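Local coordinates for RNA-binding protein (Porphyromonas gingivalis W83, PDB 7JLY) that probably binds RNA through an RNA recognition motif, and binds a calcium ion in the crystal, at residues T20-L23 / Q24-G27. Residues are numbered along the deposited sequence; the frame is centred on the assembly and turned at random.
Sequences TGLL and QQYG
The C-terminal end of helix 16-23, the first helix of an RNA recognition motif, runs out here into the loop before strand 29-36, and the carbonyls of its last turn are taken up one by one. Q24 N donates to T20 O at 2.8 Å, a bond still helical in its i to i+4 spacing. Further along the spacing shortens to i to i+3: Y26 N reaches L23 O at 3.0 Å, the donor sitting 46° out of the L23 carbonyl plane and so not on a lone pair. L22 O is claimed by a side chain instead. The Q25 amide, at the end of an extended chain, folds back and places NE2 on a lone pair of that oxygen, 2.9 Å away and nearly straight at 161°. Y26 CE2 also comes within 3.4 Å of L22 O, while the ring turns an edge to L23 O and its hydroxyl bonds to E63 on helix 54-64. The remaining carbonyl, G21 O, receives a water that in turn accepts from Q24 NE2. With CG set between backbone N and carbonyl carbon (chi1 79°), Q24 runs back past T20, its OE1 3.6 Å from T20 CG2. One side-chain amide and one water thus take over L22 O and G21 O, while backbone N-H groups still serve T20 O and L23 O.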
ATOM      1  N   THR A  20      -2.787   2.765  -5.410  1.00 16.88           N
ATOM      2  CA  THR A  20      -3.631   1.978  -6.289  1.00 16.97           C
ATOM      3  C   THR A  20      -2.915   1.741  -7.606  1.00 20.16           C
ATOM      4  O   THR A  20      -2.932   0.629  -8.129  1.00 19.80           O
ATOM      5  CB  THR A  20      -4.976   2.665  -6.556  1.00 20.60           C
ATOM      6  OG1 THR A  20      -5.672   2.853  -5.310  1.00 19.75           O
ATOM      7  CG2 THR A  20      -5.824   1.812  -7.487  1.00 22.37           C
ATOM      8  N   GLY A  21      -2.274   2.783  -8.131  1.00 18.04           N
ATOM      9  CA  GLY A  21      -1.585   2.686  -9.413  1.00 19.24           C
ATOM     10  C   GLY A  21      -0.495   1.625  -9.390  1.00 22.08           C
ATOM     11  O   GLY A  21      -0.279   0.888 -10.369  1.00 24.19           O
ATOM     12  N   LEU A  22       0.197   1.561  -8.259  1.00 18.28           N
ATOM     13  CA  LEU A  22       1.271   0.609  -8.044  1.00 18.12           C
ATOM     14  C   LEU A  22       0.755  -0.824  -7.951  1.00 19.07           C
ATOM     15  O   LEU A  22       1.241  -1.723  -8.646  1.00 19.11           O
ATOM     16  CB  LEU A  22       2.041   0.974  -6.767  1.00 20.28           C
ATOM     17  CG  LEU A  22       3.284   0.133  -6.461  1.00 20.85           C
ATOM     18  CD1 LEU A  22       4.304   0.285  -7.573  1.00 20.73           C
ATOM     19  CD2 LEU A  22       3.881   0.525  -5.104  1.00 19.16           C
ATOM     20  N   LEU A  23      -0.232  -1.036  -7.082  1.00 18.42           N
ATOM     21  CA  LEU A  23      -0.682  -2.389  -6.762  1.00 18.34           C
ATOM     22  C   LEU A  23      -1.638  -2.954  -7.815  1.00 18.89           C
ATOM     23  O   LEU A  23      -1.687  -4.169  -8.013  1.00 19.07           O
ATOM     24  CB  LEU A  23      -1.343  -2.420  -5.371  1.00 15.03           C
ATOM     25  CG  LEU A  23      -0.384  -2.574  -4.171  1.00 15.95           C
ATOM     26  CD1 LEU A  23       0.398  -3.861  -4.286  1.00 16.43           C
ATOM     27  CD2 LEU A  23       0.577  -1.387  -4.011  1.00 17.53           C
ATOM     28  N   GLN A  24      -2.374  -2.096  -8.515  1.00 16.13           N
ATOM     29  CA  GLN A  24      -3.374  -2.614  -9.452  1.00 17.49           C
ATOM     30  C   GLN A  24      -2.704  -3.262 -10.672  1.00 20.16           C
ATOM     31  O   GLN A  24      -3.356  -3.953 -11.458  1.00 17.75           O
ATOM     32  CB  GLN A  24      -4.343  -1.512  -9.896  1.00 19.55           C
ATOM     33  CG  GLN A  24      -3.792  -0.586 -10.953  1.00 23.62           C
ATOM     34  CD  GLN A  24      -4.763   0.532 -11.318  1.00 26.96           C
ATOM     35  OE1 GLN A  24      -5.905   0.552 -10.862  1.00 26.10           O
ATOM     36  NE2 GLN A  24      -4.303   1.463 -12.148  1.00 27.15           N
ATOM     37  N   GLN A  25      -1.400  -3.044 -10.818  1.00 17.73           N
ATOM     38  CA  GLN A  25      -0.621  -3.717 -11.852  1.00 18.83           C
ATOM     39  C   GLN A  25      -0.619  -5.237 -11.696  1.00 19.47           C
ATOM     40  O   GLN A  25      -0.409  -5.945 -12.679  1.00 18.22           O
ATOM     41  CB  GLN A  25       0.827  -3.221 -11.841  1.00 16.83           C
ATOM     42  CG  GLN A  25       1.011  -1.739 -12.211  1.00 14.62           C
ATOM     43  CD  GLN A  25       2.467  -1.304 -12.107  1.00 19.33           C
ATOM     44  OE1 GLN A  25       3.080  -0.914 -13.098  1.00 20.57           O
ATOM     45  NE2 GLN A  25       3.027  -1.382 -10.906  1.00 20.87           N
ATOM     46  N   TYR A  26      -0.846  -5.724 -10.471  1.00 16.21           N
ATOM     47  CA  TYR A  26      -0.727  -7.151 -10.152  1.00 16.30           C
ATOM     48  C   TYR A  26      -2.066  -7.858 -10.019  1.00 17.73           C
ATOM     49  O   TYR A  26      -2.096  -9.073  -9.973  1.00 19.27           O
ATOM     50  CB  TYR A  26       0.089  -7.335  -8.859  1.00 15.73           C
ATOM     51  CG  TYR A  26       1.418  -6.640  -9.007  1.00 16.47           C
ATOM     52  CD1 TYR A  26       2.440  -7.216  -9.762  1.00 17.33           C
ATOM     53  CD2 TYR A  26       1.623  -5.381  -8.473  1.00 20.19           C
ATOM     54  CE1 TYR A  26       3.641  -6.564  -9.937  1.00 18.23           C
ATOM     55  CE2 TYR A  26       2.824  -4.716  -8.645  1.00 19.52           C
ATOM     56  CZ  TYR A  26       3.828  -5.314  -9.378  1.00 17.68           C
ATOM     57  OH  TYR A  26       5.023  -4.640  -9.557  1.00 16.34           O
ATOM     58  N   GLY A  27      -3.163  -7.100  -9.968  1.00 18.84           N
ATOM     59  CA  GLY A  27      -4.487  -7.675  -9.778  1.00 19.54           C
ATOM     60  C   GLY A  27      -5.478  -6.632  -9.313  1.00 18.86           C
ATOM     61  O   GLY A  27      -5.107  -5.471  -9.136  1.00 17.35           O
TER
HETATM   62  O   HOH W   1      -1.397   0.956 -12.764  1.00 23.16           O